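Long-range contact in killer cell lectin-like receptor 3 (PDB 3C8J), which acts as a homodimeric receptor on mouse natural killer cells that recognises class I MHC molecules: residues K90-I95 and Y111-K117. The protein carries 4 engineered substitutions. Residues are numbered along the deposited sequence; the frame is centred on the assembly and turned at random.
Sequences KCYYFI and YGVPILK. Engineered in segment 111-117: G112 (natural residue Ser).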
loop_
_atom_site.group_PDB
_atom_site.type_symbol
_atom_site.label_atom_id
_atom_site.label_comp_id
_atom_site.label_asym_id
_atom_site.label_seq_id
_atom_site.Cartn_x
_atom_site.Cartn_y
_atom_site.Cartn_z
ATOM N N LYS A 90 4.539 0.703 4.414
ATOM C CA LYS A 90 4.983 2.104 4.467
ATOM C C LYS A 90 3.878 3.030 3.936
ATOM O O LYS A 90 3.114 2.635 3.054
ATOM C CB LYS A 90 6.220 2.216 3.592
ATOM C CG LYS A 90 7.081 3.363 3.925
ATOM C CD LYS A 90 8.428 3.367 3.173
ATOM C CE LYS A 90 9.111 4.730 3.385
ATOM N NZ LYS A 90 10.527 4.756 2.920
ATOM N N CYS A 91 3.778 4.262 4.435
ATOM C CA CYS A 91 2.865 5.219 3.780
ATOM C C CYS A 91 3.557 6.497 3.381
ATOM O O CYS A 91 4.547 6.895 4.009
ATOM C CB CYS A 91 1.613 5.542 4.599
ATOM S SG CYS A 91 0.699 4.108 5.151
ATOM N N TYR A 92 3.016 7.121 2.333
ATOM C CA TYR A 92 3.583 8.306 1.737
ATOM C C TYR A 92 2.554 9.428 1.609
ATOM O O TYR A 92 1.348 9.175 1.503
ATOM C CB TYR A 92 4.105 7.989 0.321
ATOM C CG TYR A 92 4.969 6.767 0.208
ATOM C CD1 TYR A 92 4.411 5.525 0.016
ATOM C CD2 TYR A 92 6.371 6.863 0.288
ATOM C CE1 TYR A 92 5.216 4.382 -0.095
ATOM C CE2 TYR A 92 7.191 5.730 0.173
ATOM C CZ TYR A 92 6.598 4.498 -0.013
ATOM O OH TYR A 92 7.380 3.379 -0.110
ATOM N N TYR A 93 3.062 10.655 1.585
ATOM C CA TYR A 93 2.328 11.849 1.208
ATOM C C TYR A 93 2.932 12.352 -0.089
ATOM O O TYR A 93 4.157 12.571 -0.179
ATOM C CB TYR A 93 2.512 12.969 2.246
ATOM C CG TYR A 93 1.528 12.990 3.380
ATOM C CD1 TYR A 93 1.926 12.642 4.659
ATOM C CD2 TYR A 93 0.210 13.378 3.188
ATOM C CE1 TYR A 93 1.046 12.659 5.708
ATOM C CE2 TYR A 93 -0.694 13.388 4.252
ATOM C CZ TYR A 93 -0.256 13.025 5.504
ATOM O OH TYR A 93 -1.102 13.028 6.581
ATOM N N PHE A 94 2.105 12.565 -1.096
ATOM C CA PHE A 94 2.623 13.203 -2.289
ATOM C C PHE A 94 2.060 14.599 -2.252
ATOM O O PHE A 94 0.851 14.789 -2.377
ATOM C CB PHE A 94 2.233 12.442 -3.555
ATOM C CG PHE A 94 2.659 10.994 -3.548
ATOM C CD1 PHE A 94 1.907 10.048 -2.905
ATOM C CD2 PHE A 94 3.821 10.584 -4.188
ATOM C CE1 PHE A 94 2.297 8.712 -2.888
ATOM C CE2 PHE A 94 4.215 9.240 -4.184
ATOM C CZ PHE A 94 3.457 8.319 -3.527
ATOM N N ILE A 95 2.936 15.569 -2.006
ATOM C CA ILE A 95 2.534 16.959 -1.912
ATOM C C ILE A 95 2.677 17.606 -3.286
ATOM O O ILE A 95 3.788 17.765 -3.813
ATOM C CB ILE A 95 3.333 17.708 -0.828
ATOM C CG1 ILE A 95 3.249 16.927 0.482
ATOM C CG2 ILE A 95 2.798 19.134 -0.650
ATOM C CD1 ILE A 95 3.692 17.681 1.679
ATOM N N TYR A 111 3.601 17.518 8.968
ATOM C CA TYR A 111 2.678 16.394 9.139
ATOM C C TYR A 111 3.300 15.259 9.939
ATOM O O TYR A 111 2.713 14.189 10.050
ATOM C CB TYR A 111 2.190 15.872 7.786
ATOM C CG TYR A 111 1.494 16.931 7.004
ATOM C CD1 TYR A 111 2.058 17.435 5.843
ATOM C CD2 TYR A 111 0.290 17.464 7.447
ATOM C CE1 TYR A 111 1.429 18.443 5.117
ATOM C CE2 TYR A 111 -0.345 18.465 6.743
ATOM C CZ TYR A 111 0.236 18.954 5.574
ATOM O OH TYR A 111 -0.388 19.949 4.855
ATOM N N GLY A 112 4.498 15.490 10.479
ATOM C CA GLY A 112 5.227 14.442 11.183
ATOM C C GLY A 112 5.624 13.246 10.329
ATOM O O GLY A 112 5.929 12.190 10.852
ATOM N N VAL A 113 5.628 13.407 9.014
ATOM C CA VAL A 113 6.050 12.333 8.123
ATOM C C VAL A 113 7.173 12.914 7.304
ATOM O O VAL A 113 6.933 13.734 6.430
ATOM C CB VAL A 113 4.892 11.842 7.217
ATOM C CG1 VAL A 113 5.369 10.817 6.241
ATOM C CG2 VAL A 113 3.762 11.265 8.071
ATOM N N PRO A 114 8.416 12.525 7.609
ATOM C CA PRO A 114 9.538 13.277 7.032
ATOM C C PRO A 114 9.763 13.038 5.528
ATOM O O PRO A 114 9.265 12.072 4.969
ATOM C CB PRO A 114 10.743 12.810 7.869
ATOM C CG PRO A 114 10.132 12.022 9.067
ATOM C CD PRO A 114 8.871 11.441 8.502
ATOM N N ILE A 115 10.513 13.938 4.894
ATOM C CA ILE A 115 10.805 13.848 3.461
ATOM C C ILE A 115 11.366 12.467 3.119
ATOM O O ILE A 115 12.108 11.881 3.900
ATOM C CB ILE A 115 11.689 15.054 2.991
ATOM C CG1 ILE A 115 11.895 15.085 1.474
ATOM C CG2 ILE A 115 13.022 15.140 3.766
ATOM C CD1 ILE A 115 12.732 16.299 0.996
ATOM N N LEU A 116 10.996 11.943 1.957
ATOM C CA LEU A 116 11.219 10.532 1.639
ATOM C C LEU A 116 12.645 10.021 1.700
ATOM O O LEU A 116 13.566 10.601 1.128
ATOM C CB LEU A 116 10.620 10.178 0.286
ATOM C CG LEU A 116 10.696 8.706 -0.118
ATOM C CD1 LEU A 116 9.847 7.823 0.770
ATOM C CD2 LEU A 116 10.333 8.540 -1.560
ATOM N N LYS A 117 12.794 8.906 2.407
ATOM C CA LYS A 117 13.960 8.053 2.293
ATOM C C LYS A 117 13.573 6.798 1.510
ATOM O O LYS A 117 12.566 6.163 1.800
ATOM C CB LYS A 117 14.504 7.723 3.688
ATOM C CG LYS A 117 15.308 6.438 3.784
ATOM C CD LYS A 117 16.675 6.678 4.416
ATOM C CE LYS A 117 17.215 5.392 4.956
ATOM N NZ LYS A 117 18.665 5.491 5.177
#
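Residues 90-95 lie on strand 90-96 in the mixed sheet of a C-type lectin-like domain. Residues 111-117 lie in the loop between helix 101-110 and helix 121-130. The two directions differ by 115°. No backbone-to-backbone hydrogen bond joins the segments, and the nearest CA atoms, those of Y93 and V113, are 7.9 Å apart. K90 reaches out in an all-t conformation. Its NZ donates a hydrogen bond to the carbonyl O of K117 at 2.7 Å. The Y92 ring turns its edge to L116, and Y92 CE2 lies 3.4 Å from L116 CD1. On helix 121-130, E123 forms a salt bridge with K90 and is hydrogen-bonded to the Y92 hydroxyl, while L127 packs on both Y92 and L116. Y93 meets two residues: its CE1 lies 4.0 Å from Y111 CB and 3.9 Å from V113 CG2. The Y93 and Y111 rings are slid well apart, with centroids 5.3 Å apart and planes at 29°. F201 of the second subunit stacks on the Y93 ring and also packs on V113. I95 CD1 touches the edge of the Y111 ring, 4.2 Å from CE1. Between Y111 and V113, engineered G112 (Ser in nature) has positive phi and is the C' residue of the Schellman motif ending the helix. Apolar contacts thus hold Y111, V113 and L116 to the strand, with Y93 and V113 at the subunit interface. At the far end, the charged K90 amine, shared between K117 O and E123, links strand, loop and helix 121-130.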